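Local atomic coordinates of S-adenosylmethionine dependent methyltransferase (Mesorhizobium loti, PDB entry 3BKW), a protein that probably transfers methyl groups from S-adenosylmethionine to an acceptor substrate. Residues Met38-Val42 with Gly43-Ile47; Arg59-Glu63 with His64-Tyr68; His190-Thr193 with Val194-Leu198. All coordinates share one frame; numbering follows the deposited sequence.

Contact 1 (Met38-Val42 with Gly43-Ile47). With EDO (1,2-ethanediol), chain I.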
HETATM    1  N   MSE A  38       1.854 -15.785   3.734  1.00 27.95           N
HETATM    2  CA  MSE A  38       2.907 -14.845   3.360  1.00 28.21           C
HETATM    3  C   MSE A  38       4.287 -15.217   3.884  1.00 27.73           C
HETATM    4  O   MSE A  38       5.298 -14.705   3.397  1.00 29.37           O
HETATM    5  CB  MSE A  38       2.514 -13.456   3.835  1.00 29.44           C
HETATM    6  CG  MSE A  38       1.267 -12.941   3.158  1.00 27.48           C
HETATM    7 SE   MSE A  38       0.516 -11.412   4.039  0.75 29.44          SE
HETATM    8  CE  MSE A  38       2.058 -10.230   4.038  1.00 29.87           C
ATOM      9  N   LEU A  39       4.341 -16.134   4.848  1.00 28.63           N
ATOM     10  CA  LEU A  39       5.600 -16.557   5.431  1.00 28.51           C
ATOM     11  C   LEU A  39       6.400 -17.393   4.460  1.00 29.18           C
ATOM     12  O   LEU A  39       5.827 -18.049   3.595  1.00 30.35           O
ATOM     13  CB  LEU A  39       5.357 -17.437   6.660  1.00 28.54           C
ATOM     14  CG  LEU A  39       4.624 -16.827   7.848  1.00 27.44           C
ATOM     15  CD1 LEU A  39       4.313 -17.955   8.852  1.00 28.23           C
ATOM     16  CD2 LEU A  39       5.466 -15.695   8.467  1.00 30.40           C
ATOM     17  N   PRO A  40       7.735 -17.380   4.602  1.00 30.17           N
ATOM     18  CA  PRO A  40       8.523 -18.323   3.833  1.00 30.66           C
ATOM     19  C   PRO A  40       8.344 -19.712   4.483  1.00 31.81           C
ATOM     20  O   PRO A  40       7.760 -19.807   5.566  1.00 30.81           O
ATOM     21  CB  PRO A  40       9.946 -17.821   4.068  1.00 30.71           C
ATOM     22  CG  PRO A  40       9.885 -17.266   5.447  1.00 31.74           C
ATOM     23  CD  PRO A  40       8.589 -16.568   5.493  1.00 31.41           C
ATOM     24  N   GLU A  41       8.823 -20.768   3.832  1.00 31.81           N
ATOM     25  CA  GLU A  41       8.861 -22.077   4.485  1.00 31.90           C
ATOM     26  C   GLU A  41       9.726 -21.926   5.762  1.00 31.75           C
ATOM     27  O   GLU A  41      10.870 -21.494   5.683  1.00 32.32           O
ATOM     28  CB  GLU A  41       9.432 -23.134   3.534  1.00 33.49           C
ATOM     29  CG  GLU A  41       9.733 -24.485   4.184  1.00 37.98           C
ATOM     30  CD  GLU A  41       8.530 -25.114   4.847  1.00 44.64           C
ATOM     31  OE1 GLU A  41       7.490 -25.258   4.165  1.00 45.81           O
ATOM     32  OE2 GLU A  41       8.641 -25.472   6.038  1.00 43.35           O
ATOM     33  N   VAL A  42       9.163 -22.267   6.918  1.00 30.68           N
ATOM     34  CA  VAL A  42       9.847 -22.057   8.209  1.00 30.44           C
ATOM     35  C   VAL A  42      10.798 -23.178   8.609  1.00 29.59           C
ATOM     36  O   VAL A  42      11.567 -23.008   9.554  1.00 30.18           O
ATOM     37  CB  VAL A  42       8.856 -21.739   9.378  1.00 30.51           C
ATOM     38  CG1 VAL A  42       8.025 -20.457   9.070  1.00 28.94           C
ATOM     39  CG2 VAL A  42       7.956 -22.934   9.718  1.00 29.99           C
ATOM     40  N   GLY A  43      10.765 -24.309   7.891  1.00 30.34           N
ATOM     41  CA  GLY A  43      11.616 -25.440   8.193  1.00 29.11           C
ATOM     42  C   GLY A  43      13.090 -25.083   8.144  1.00 30.19           C
ATOM     43  O   GLY A  43      13.569 -24.549   7.136  1.00 31.69           O
ATOM     44  N   GLY A  44      13.771 -25.314   9.265  1.00 28.46           N
ATOM     45  CA  GLY A  44      15.193 -25.069   9.407  1.00 29.65           C
ATOM     46  C   GLY A  44      15.590 -23.626   9.644  1.00 27.76           C
ATOM     47  O   GLY A  44      16.794 -23.345   9.779  1.00 31.77           O
ATOM     48  N   LEU A  45      14.617 -22.710   9.758  1.00 27.28           N
ATOM     49  CA  LEU A  45      14.936 -21.290   9.899  1.00 27.01           C
ATOM     50  C   LEU A  45      15.167 -20.861  11.333  1.00 28.51           C
ATOM     51  O   LEU A  45      14.656 -21.465  12.272  1.00 27.39           O
ATOM     52  CB  LEU A  45      13.829 -20.389   9.313  1.00 27.17           C
ATOM     53  CG  LEU A  45      13.457 -20.522   7.834  1.00 27.14           C
ATOM     54  CD1 LEU A  45      12.551 -19.331   7.458  1.00 30.81           C
ATOM     55  CD2 LEU A  45      14.692 -20.586   6.928  1.00 28.61           C
ATOM     56  N   ARG A  46      15.945 -19.791  11.455  1.00 27.80           N
ATOM     57  CA  ARG A  46      16.179 -19.084  12.702  1.00 26.26           C
ATOM     58  C   ARG A  46      15.157 -17.949  12.643  1.00 26.13           C
ATOM     59  O   ARG A  46      15.149 -17.175  11.676  1.00 26.94           O
ATOM     60  CB  ARG A  46      17.579 -18.535  12.754  1.00 26.95           C
ATOM     61  CG  ARG A  46      18.659 -19.629  12.655  1.00 30.03           C
ATOM     62  CD  ARG A  46      19.999 -18.994  12.417  1.00 34.36           C
ATOM     63  NE  ARG A  46      20.015 -18.338  11.108  1.00 32.21           N
ATOM     64  CZ  ARG A  46      20.904 -17.427  10.716  1.00 36.26           C
ATOM     65  NH1 ARG A  46      21.925 -17.049  11.483  1.00 36.61           N
ATOM     66  NH2 ARG A  46      20.776 -16.895   9.513  1.00 35.61           N
ATOM     67  N   ILE A  47      14.297 -17.870  13.659  1.00 26.67           N
ATOM     68  CA  ILE A  47      13.169 -16.940  13.667  1.00 27.19           C
ATOM     69  C   ILE A  47      13.114 -16.102  14.929  1.00 26.98           C
ATOM     70  O   ILE A  47      13.384 -16.609  16.024  1.00 27.92           O
ATOM     71  CB  ILE A  47      11.836 -17.732  13.552  1.00 26.49           C
ATOM     72  CG1 ILE A  47      11.846 -18.668  12.333  1.00 26.24           C
ATOM     73  CG2 ILE A  47      10.618 -16.771  13.494  1.00 28.32           C
ATOM     74  CD1 ILE A  47      10.600 -19.555  12.174  1.00 25.47           C
TER
HETATM   75  C1  EDO I 249       4.344 -23.566   6.532  1.00 52.84           C
HETATM   76  O1  EDO I 249       4.388 -24.870   7.118  1.00 46.99           O
HETATM   77  C2  EDO I 249       5.718 -22.927   6.694  1.00 51.34           C
HETATM   78  O2  EDO I 249       5.701 -21.512   6.431  1.00 42.38           O
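Leu45 and Val42 meet at the packed inner side of a type II beta turn, Val42 to Leu45, which reverses the chain just ahead of a strand. The turn closes through Leu45 N to Val42 O, 3.1 Å with an N-H...O angle of 162°; the donor stands above the carbonyl plane. Gly44, with phi 79°, fits the third position of such a turn. Leu45 CG lies anti to its carbonyl carbon, and its CD1 branch reaches back to Glu41 O at 3.3 Å and to Pro40 CG at 3.9 Å. Val42 CB is met by Ile47 CD1, 4.0 Å away, a purely apolar touch. The outer side is looser and polar. Exposed Glu41 has a bent chain and accepts from Gly43 N through OE2, 3.0 Å, on the anti side of the carboxylate and 18° out of its plane. A 1,2-ethanediol, probably from the crystallisation liquor, donates from its O2 to Pro40 O at 2.8 Å. The turn links helix 32-38 to strand 46-50: Val42 packs on Trp60 of helix 56-63 and on Leu110 of strand 108-114, while Ile47 rests on Phe57 and Ala61 of that helix.

Contact 2 (Arg59-Glu63 with His64-Tyr68)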
ATOM      1  N   ARG A  59       5.479 -21.486  19.149  1.00 26.82           N
ATOM      2  CA  ARG A  59       5.172 -22.911  19.158  1.00 26.95           C
ATOM      3  C   ARG A  59       4.784 -23.439  17.781  1.00 26.49           C
ATOM      4  O   ARG A  59       5.223 -24.518  17.406  1.00 27.62           O
ATOM      5  CB  ARG A  59       4.114 -23.272  20.201  1.00 26.82           C
ATOM      6  CG  ARG A  59       4.635 -23.151  21.632  1.00 29.47           C
ATOM      7  CD  ARG A  59       3.638 -23.656  22.657  1.00 29.36           C
ATOM      8  NE  ARG A  59       2.450 -22.818  22.734  1.00 28.90           N
ATOM      9  CZ  ARG A  59       2.399 -21.603  23.288  1.00 33.95           C
ATOM     10  NH1 ARG A  59       3.467 -21.050  23.849  1.00 33.73           N
ATOM     11  NH2 ARG A  59       1.251 -20.934  23.284  1.00 36.01           N
ATOM     12  N   TRP A  60       3.984 -22.681  17.033  1.00 28.40           N
ATOM     13  CA  TRP A  60       3.627 -23.070  15.655  1.00 27.36           C
ATOM     14  C   TRP A  60       4.890 -23.240  14.805  1.00 27.24           C
ATOM     15  O   TRP A  60       5.039 -24.239  14.103  1.00 27.99           O
ATOM     16  CB  TRP A  60       2.658 -22.053  15.010  1.00 27.78           C
ATOM     17  CG  TRP A  60       2.355 -22.352  13.564  1.00 28.02           C
ATOM     18  CD1 TRP A  60       1.346 -23.126  13.097  1.00 30.41           C
ATOM     19  CD2 TRP A  60       3.102 -21.919  12.411  1.00 27.79           C
ATOM     20  NE1 TRP A  60       1.405 -23.194  11.729  1.00 29.84           N
ATOM     21  CE2 TRP A  60       2.484 -22.487  11.279  1.00 31.68           C
ATOM     22  CE3 TRP A  60       4.238 -21.125  12.234  1.00 30.27           C
ATOM     23  CZ2 TRP A  60       2.941 -22.252   9.970  1.00 31.56           C
ATOM     24  CZ3 TRP A  60       4.705 -20.889  10.937  1.00 29.15           C
ATOM     25  CH2 TRP A  60       4.059 -21.468   9.821  1.00 31.38           C
ATOM     26  N   ALA A  61       5.792 -22.266  14.882  1.00 25.93           N
ATOM     27  CA  ALA A  61       7.025 -22.287  14.097  1.00 26.01           C
ATOM     28  C   ALA A  61       7.898 -23.482  14.458  1.00 26.79           C
ATOM     29  O   ALA A  61       8.448 -24.148  13.566  1.00 28.27           O
ATOM     30  CB  ALA A  61       7.799 -20.989  14.272  1.00 26.44           C
ATOM     31  N   HIS A  62       8.035 -23.745  15.758  1.00 27.55           N
ATOM     32  CA  HIS A  62       8.779 -24.913  16.231  1.00 28.82           C
ATOM     33  C   HIS A  62       8.129 -26.212  15.722  1.00 29.55           C
ATOM     34  O   HIS A  62       8.813 -27.078  15.172  1.00 27.81           O
ATOM     35  CB  HIS A  62       8.872 -24.943  17.760  1.00 28.77           C
ATOM     36  CG  HIS A  62       9.637 -26.123  18.282  1.00 32.61           C
ATOM     37  ND1 HIS A  62      11.013 -26.144  18.348  1.00 34.75           N
ATOM     38  CD2 HIS A  62       9.220 -27.342  18.700  1.00 37.84           C
ATOM     39  CE1 HIS A  62      11.409 -27.314  18.824  1.00 37.17           C
ATOM     40  NE2 HIS A  62      10.341 -28.057  19.050  1.00 34.88           N
ATOM     41  N   GLU A  63       6.812 -26.322  15.871  1.00 28.43           N
ATOM     42  CA  GLU A  63       6.076 -27.495  15.354  1.00 31.71           C
ATOM     43  C   GLU A  63       6.313 -27.733  13.857  1.00 29.52           C
ATOM     44  O   GLU A  63       6.370 -28.892  13.418  1.00 31.86           O
ATOM     45  CB  GLU A  63       4.577 -27.356  15.599  1.00 32.22           C
ATOM     46  CG  GLU A  63       4.155 -27.471  17.036  1.00 38.87           C
ATOM     47  CD  GLU A  63       2.768 -26.875  17.318  1.00 41.59           C
ATOM     48  OE1 GLU A  63       1.963 -26.677  16.369  1.00 55.36           O
ATOM     49  OE2 GLU A  63       2.480 -26.609  18.510  1.00 59.37           O
ATOM     50  N   HIS A  64       6.487 -26.652  13.094  1.00 29.17           N
ATOM     51  CA  HIS A  64       6.720 -26.711  11.647  1.00 29.81           C
ATOM     52  C   HIS A  64       8.197 -26.723  11.225  1.00 30.84           C
ATOM     53  O   HIS A  64       8.533 -26.434  10.070  1.00 31.83           O
ATOM     54  CB  HIS A  64       5.872 -25.639  10.949  1.00 31.11           C
ATOM     55  CG  HIS A  64       4.411 -25.938  11.010  1.00 30.65           C
ATOM     56  ND1 HIS A  64       3.655 -25.745  12.147  1.00 33.51           N
ATOM     57  CD2 HIS A  64       3.579 -26.483  10.092  1.00 40.29           C
ATOM     58  CE1 HIS A  64       2.415 -26.142  11.919  1.00 39.22           C
ATOM     59  NE2 HIS A  64       2.339 -26.583  10.676  1.00 33.94           N
ATOM     60  N   GLY A  65       9.079 -27.065  12.166  1.00 30.26           N
ATOM     61  CA  GLY A  65      10.470 -27.334  11.885  1.00 30.78           C
ATOM     62  C   GLY A  65      11.484 -26.231  11.997  1.00 28.67           C
ATOM     63  O   GLY A  65      12.611 -26.426  11.539  1.00 27.76           O
ATOM     64  N   ALA A  66      11.129 -25.102  12.613  1.00 29.49           N
ATOM     65  CA  ALA A  66      12.084 -24.008  12.814  1.00 27.23           C
ATOM     66  C   ALA A  66      13.274 -24.488  13.647  1.00 28.72           C
ATOM     67  O   ALA A  66      13.077 -25.171  14.661  1.00 30.80           O
ATOM     68  CB  ALA A  66      11.409 -22.804  13.501  1.00 27.38           C
ATOM     69  N   SER A  67      14.496 -24.178  13.203  1.00 28.26           N
ATOM     70  CA  SER A  67      15.707 -24.593  13.931  1.00 29.66           C
ATOM     71  C   SER A  67      15.840 -23.878  15.264  1.00 29.08           C
ATOM     72  O   SER A  67      16.290 -24.472  16.240  1.00 31.04           O
ATOM     73  CB  SER A  67      16.994 -24.409  13.101  1.00 29.69           C
ATOM     74  OG  SER A  67      17.262 -23.049  12.820  1.00 39.06           O
ATOM     75  N   TYR A  68      15.441 -22.609  15.300  1.00 28.98           N
ATOM     76  CA  TYR A  68      15.550 -21.788  16.491  1.00 28.30           C
ATOM     77  C   TYR A  68      14.526 -20.661  16.450  1.00 27.24           C
ATOM     78  O   TYR A  68      14.352 -20.039  15.410  1.00 26.86           O
ATOM     79  CB  TYR A  68      16.963 -21.208  16.582  1.00 27.59           C
ATOM     80  CG  TYR A  68      17.153 -20.173  17.676  1.00 30.21           C
ATOM     81  CD1 TYR A  68      16.978 -20.522  19.016  1.00 36.40           C
ATOM     82  CD2 TYR A  68      17.515 -18.847  17.375  1.00 33.04           C
ATOM     83  CE1 TYR A  68      17.148 -19.576  20.046  1.00 34.62           C
ATOM     84  CE2 TYR A  68      17.694 -17.886  18.406  1.00 33.02           C
ATOM     85  CZ  TYR A  68      17.505 -18.270  19.732  1.00 33.90           C
ATOM     86  OH  TYR A  68      17.673 -17.367  20.758  1.00 37.77           O
TER
HETATM   87  O   HOH W   1      12.507 -24.209  17.123  1.00 31.15           O
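Trp60 O is gripped twice by one residue: His64 offers it both its ring nitrogen ND1, at 2.8 Å, and its backbone N, at 3.0 Å, from opposite faces of the carbonyl plane. The ND1 bond is fairly straight (156°), and the oxygen lies close to the imidazole plane, so the bond fixes the ring's rotation. It also identifies ND1 as protonated. His64 CG sits anti to the carbonyl carbon (chi1 -69°), which carries the imidazole back along the helix and over one face of the indole. The two form an offset stack, with the five-membered ring of Trp60 and the His64 ring 3.9 Å apart between centroids and their planes at 25°. Replacing Trp60 with an alanine would probably strip the imidazole of its stacking surface and leave it held mainly by the bond to the carbonyl. The helix ends in a Schellman motif: Ala66 N reaches Ala61 O at 3.0 Å and Gly65 N reaches His62 O, also at 3.0 Å, with Gly65 at positive phi as the C-prime residue. Ala66 CB then folds onto Ala61 CB, 4.1 Å away. A water joins His62 ND1 to Ala66 O. Helix 56-63 thus hands over to strand 68-73, with Ala66 on Ile47 of strand 46-50, His62 against Ile91 of strand 91-95, and Trp60 edge-to-face with Trp32 of helix 32-38.

Contact 3 (His190-Thr193 with Val194-Leu198). With EDO (1,2-ethanediol), chain C; EDO (1,2-ethanediol), chain D.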
ATOM      1  N   HIS A 190       0.119   4.330  16.929  1.00 31.15           N
ATOM      2  CA  HIS A 190       0.739   5.308  16.041  1.00 29.90           C
ATOM      3  C   HIS A 190       0.198   5.155  14.658  1.00 29.19           C
ATOM      4  O   HIS A 190       0.446   4.163  13.976  1.00 28.96           O
ATOM      5  CB  HIS A 190       2.250   5.138  16.109  1.00 29.25           C
ATOM      6  CG  HIS A 190       2.764   5.421  17.479  1.00 27.37           C
ATOM      7  ND1 HIS A 190       3.017   6.698  17.929  1.00 33.73           N
ATOM      8  CD2 HIS A 190       2.903   4.610  18.552  1.00 28.87           C
ATOM      9  CE1 HIS A 190       3.382   6.648  19.195  1.00 32.89           C
ATOM     10  NE2 HIS A 190       3.324   5.391  19.597  1.00 33.47           N
ATOM     11  N   HIS A 191      -0.582   6.164  14.266  1.00 28.55           N
ATOM     12  CA  HIS A 191      -1.207   6.192  12.979  1.00 28.10           C
ATOM     13  C   HIS A 191      -0.196   6.600  11.933  1.00 27.89           C
ATOM     14  O   HIS A 191       0.402   7.679  12.021  1.00 29.52           O
ATOM     15  CB  HIS A 191      -2.395   7.146  12.948  1.00 28.72           C
ATOM     16  CG  HIS A 191      -3.008   7.265  11.597  1.00 27.01           C
ATOM     17  ND1 HIS A 191      -3.655   6.217  10.969  1.00 27.52           N
ATOM     18  CD2 HIS A 191      -3.054   8.306  10.738  1.00 27.63           C
ATOM     19  CE1 HIS A 191      -4.073   6.624   9.783  1.00 28.15           C
ATOM     20  NE2 HIS A 191      -3.719   7.882   9.617  1.00 26.47           N
ATOM     21  N   ARG A 192       0.012   5.701  10.969  1.00 28.63           N
ATOM     22  CA  ARG A 192       0.906   5.923   9.837  1.00 28.23           C
ATOM     23  C   ARG A 192       0.175   5.360   8.639  1.00 27.67           C
ATOM     24  O   ARG A 192      -0.376   4.252   8.726  1.00 28.36           O
ATOM     25  CB  ARG A 192       2.236   5.190  10.015  1.00 28.72           C
ATOM     26  CG  ARG A 192       3.172   5.830  11.036  1.00 29.65           C
ATOM     27  CD  ARG A 192       4.443   5.011  11.243  1.00 30.47           C
ATOM     28  NE  ARG A 192       4.238   3.832  12.102  1.00 31.08           N
ATOM     29  CZ  ARG A 192       4.580   3.710  13.397  1.00 27.17           C
ATOM     30  NH1 ARG A 192       5.221   4.671  14.063  1.00 28.64           N
ATOM     31  NH2 ARG A 192       4.329   2.551  14.012  1.00 28.47           N
ATOM     32  N   THR A 193       0.223   6.080   7.519  1.00 27.37           N
ATOM     33  CA  THR A 193      -0.449   5.628   6.295  1.00 27.67           C
ATOM     34  C   THR A 193       0.291   4.401   5.724  1.00 27.18           C
ATOM     35  O   THR A 193       1.435   4.123   6.103  1.00 27.86           O
ATOM     36  CB  THR A 193      -0.480   6.761   5.238  1.00 29.95           C
ATOM     37  OG1 THR A 193       0.853   7.035   4.793  1.00 30.78           O
ATOM     38  CG2 THR A 193      -1.148   8.058   5.786  1.00 28.48           C
ATOM     39  N   VAL A 194      -0.359   3.673   4.816  1.00 28.05           N
ATOM     40  CA  VAL A 194       0.275   2.515   4.150  1.00 28.25           C
ATOM     41  C   VAL A 194       1.573   2.977   3.456  1.00 28.00           C
ATOM     42  O   VAL A 194       2.610   2.335   3.579  1.00 27.98           O
ATOM     43  CB  VAL A 194      -0.657   1.822   3.112  1.00 28.75           C
ATOM     44  CG1 VAL A 194       0.049   0.624   2.445  1.00 30.02           C
ATOM     45  CG2 VAL A 194      -1.981   1.363   3.752  1.00 28.59           C
ATOM     46  N   GLY A 195       1.515   4.093   2.730  1.00 29.05           N
ATOM     47  CA  GLY A 195       2.712   4.626   2.054  1.00 28.33           C
ATOM     48  C   GLY A 195       3.853   4.915   3.007  1.00 28.19           C
ATOM     49  O   GLY A 195       4.989   4.559   2.730  1.00 28.58           O
ATOM     50  N   THR A 196       3.546   5.537   4.140  1.00 27.11           N
ATOM     51  CA  THR A 196       4.578   5.836   5.141  1.00 25.23           C
ATOM     52  C   THR A 196       5.263   4.553   5.621  1.00 26.39           C
ATOM     53  O   THR A 196       6.474   4.479   5.700  1.00 27.28           O
ATOM     54  CB  THR A 196       3.984   6.605   6.314  1.00 27.73           C
ATOM     55  OG1 THR A 196       3.574   7.906   5.854  1.00 30.43           O
ATOM     56  CG2 THR A 196       5.001   6.752   7.469  1.00 28.96           C
ATOM     57  N   THR A 197       4.475   3.537   5.949  1.00 26.59           N
ATOM     58  CA  THR A 197       5.020   2.255   6.399  1.00 26.62           C
ATOM     59  C   THR A 197       5.905   1.613   5.349  1.00 26.57           C
ATOM     60  O   THR A 197       7.006   1.159   5.643  1.00 27.03           O
ATOM     61  CB  THR A 197       3.866   1.302   6.779  1.00 28.44           C
ATOM     62  OG1 THR A 197       3.166   1.876   7.880  1.00 28.87           O
ATOM     63  CG2 THR A 197       4.329  -0.135   7.116  1.00 27.43           C
ATOM     64  N   LEU A 198       5.408   1.561   4.114  1.00 26.74           N
ATOM     65  CA  LEU A 198       6.165   0.936   3.030  1.00 25.23           C
ATOM     66  C   LEU A 198       7.424   1.712   2.670  1.00 24.24           C
ATOM     67  O   LEU A 198       8.494   1.121   2.465  1.00 24.92           O
ATOM     68  CB  LEU A 198       5.292   0.729   1.800  1.00 26.25           C
ATOM     69  CG  LEU A 198       4.061  -0.172   2.003  1.00 26.74           C
ATOM     70  CD1 LEU A 198       3.265  -0.246   0.693  1.00 27.86           C
ATOM     71  CD2 LEU A 198       4.400  -1.547   2.525  1.00 28.99           C
TER
HETATM   72  C1  EDO C 243       2.726   0.668  11.044  1.00 22.54           C
HETATM   73  O1  EDO C 243       3.675   1.609  10.497  1.00 23.12           O
HETATM   74  C2  EDO C 243       1.416   1.353  11.465  1.00 26.24           C
HETATM   75  O2  EDO C 243       1.534   2.018  12.721  1.00 25.30           O
HETATM   76  C1  EDO D 244       3.872   8.546  13.771  1.00 37.18           C
HETATM   77  O1  EDO D 244       2.580   7.970  13.598  1.00 42.12           O
HETATM   78  C2  EDO D 244       4.346   8.276  15.193  1.00 32.52           C
HETATM   79  O2  EDO D 244       3.427   8.816  16.164  1.00 24.41           O
HETATM   80  O   HOH W   2       0.455   1.700   7.865  1.00 16.68           O
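Thr193 and Thr196 cross at about a right angle, a close approach that brings their hydroxyls, OG1 to OG1, to 3.0 Å. Thr193 OG1 stands between its own backbone N and carbonyl carbon (chi1 67°), a rotamer that turns it toward the first turn of the helix, 3.2 Å from Thr196 N. The hydroxyl of Thr196 has its partner in Glu175 OE2, the same carboxylate oxygen that takes the backbone N of Thr193. One acidic side chain therefore ties the residue before the helix to the residue three places on.

Arg192 also runs across Thr196 at about a right angle, but this meeting is apolar: Thr196 CG2 lies 4.1 Å from Arg192 CB. Beyond it the arginine bends at chi3 (-78°), and NE donates to O1 of a 1,2-ethanediol at 2.8 Å, with that oxygen near the plane of the guanidinium at its edge. The same O1 is 2.7 Å from Thr197 OG1 in a hydrogen bond of undetermined direction, so the small diol bridges the arginine and the threonine. A water forms a second bridge, donating to Arg192 O and hydrogen-bonding Thr197 OG1. Farther out, Arg192 NH2 is taken by Val120 O.

The backbone supplies the straightest link, Thr197 N to Thr193 O at 3.1 Å and 169°, the opening helical bond. At the dimer interface, Gly195 N of the first turn donates to Glu213 of the second subunit, and Leu198 meets its counterpart there. Thr193 occupies the N-cap position of helix 194-203, at a strand-to-helix junction that follows strand 189-191.

In the fold
Contacts 1 and 2 are neighbours, their centres 8 Å apart; they meet where the chain enters strand 46-50, through a probable bond from Gly44 N to Gly65 O just before it. Each is partly buried: Val42, Ile47 and Ala61 pack between helix 56-63 and the sheet, while Glu41 and His64 are exposed. Contact 3, also partly buried but with none of its touching residues exposed, lies across the chain's centre from contact 2, about 31 Å between centres, and belongs to different elements. Chemistry follows place: contact 1 turns the chain into a strand, contact 2 ends a helix with glycine and a ring stack, and contact 3 opens one, with threonine at the N-cap position and polar groups gathered round it, against a second subunit that touches neither of the others.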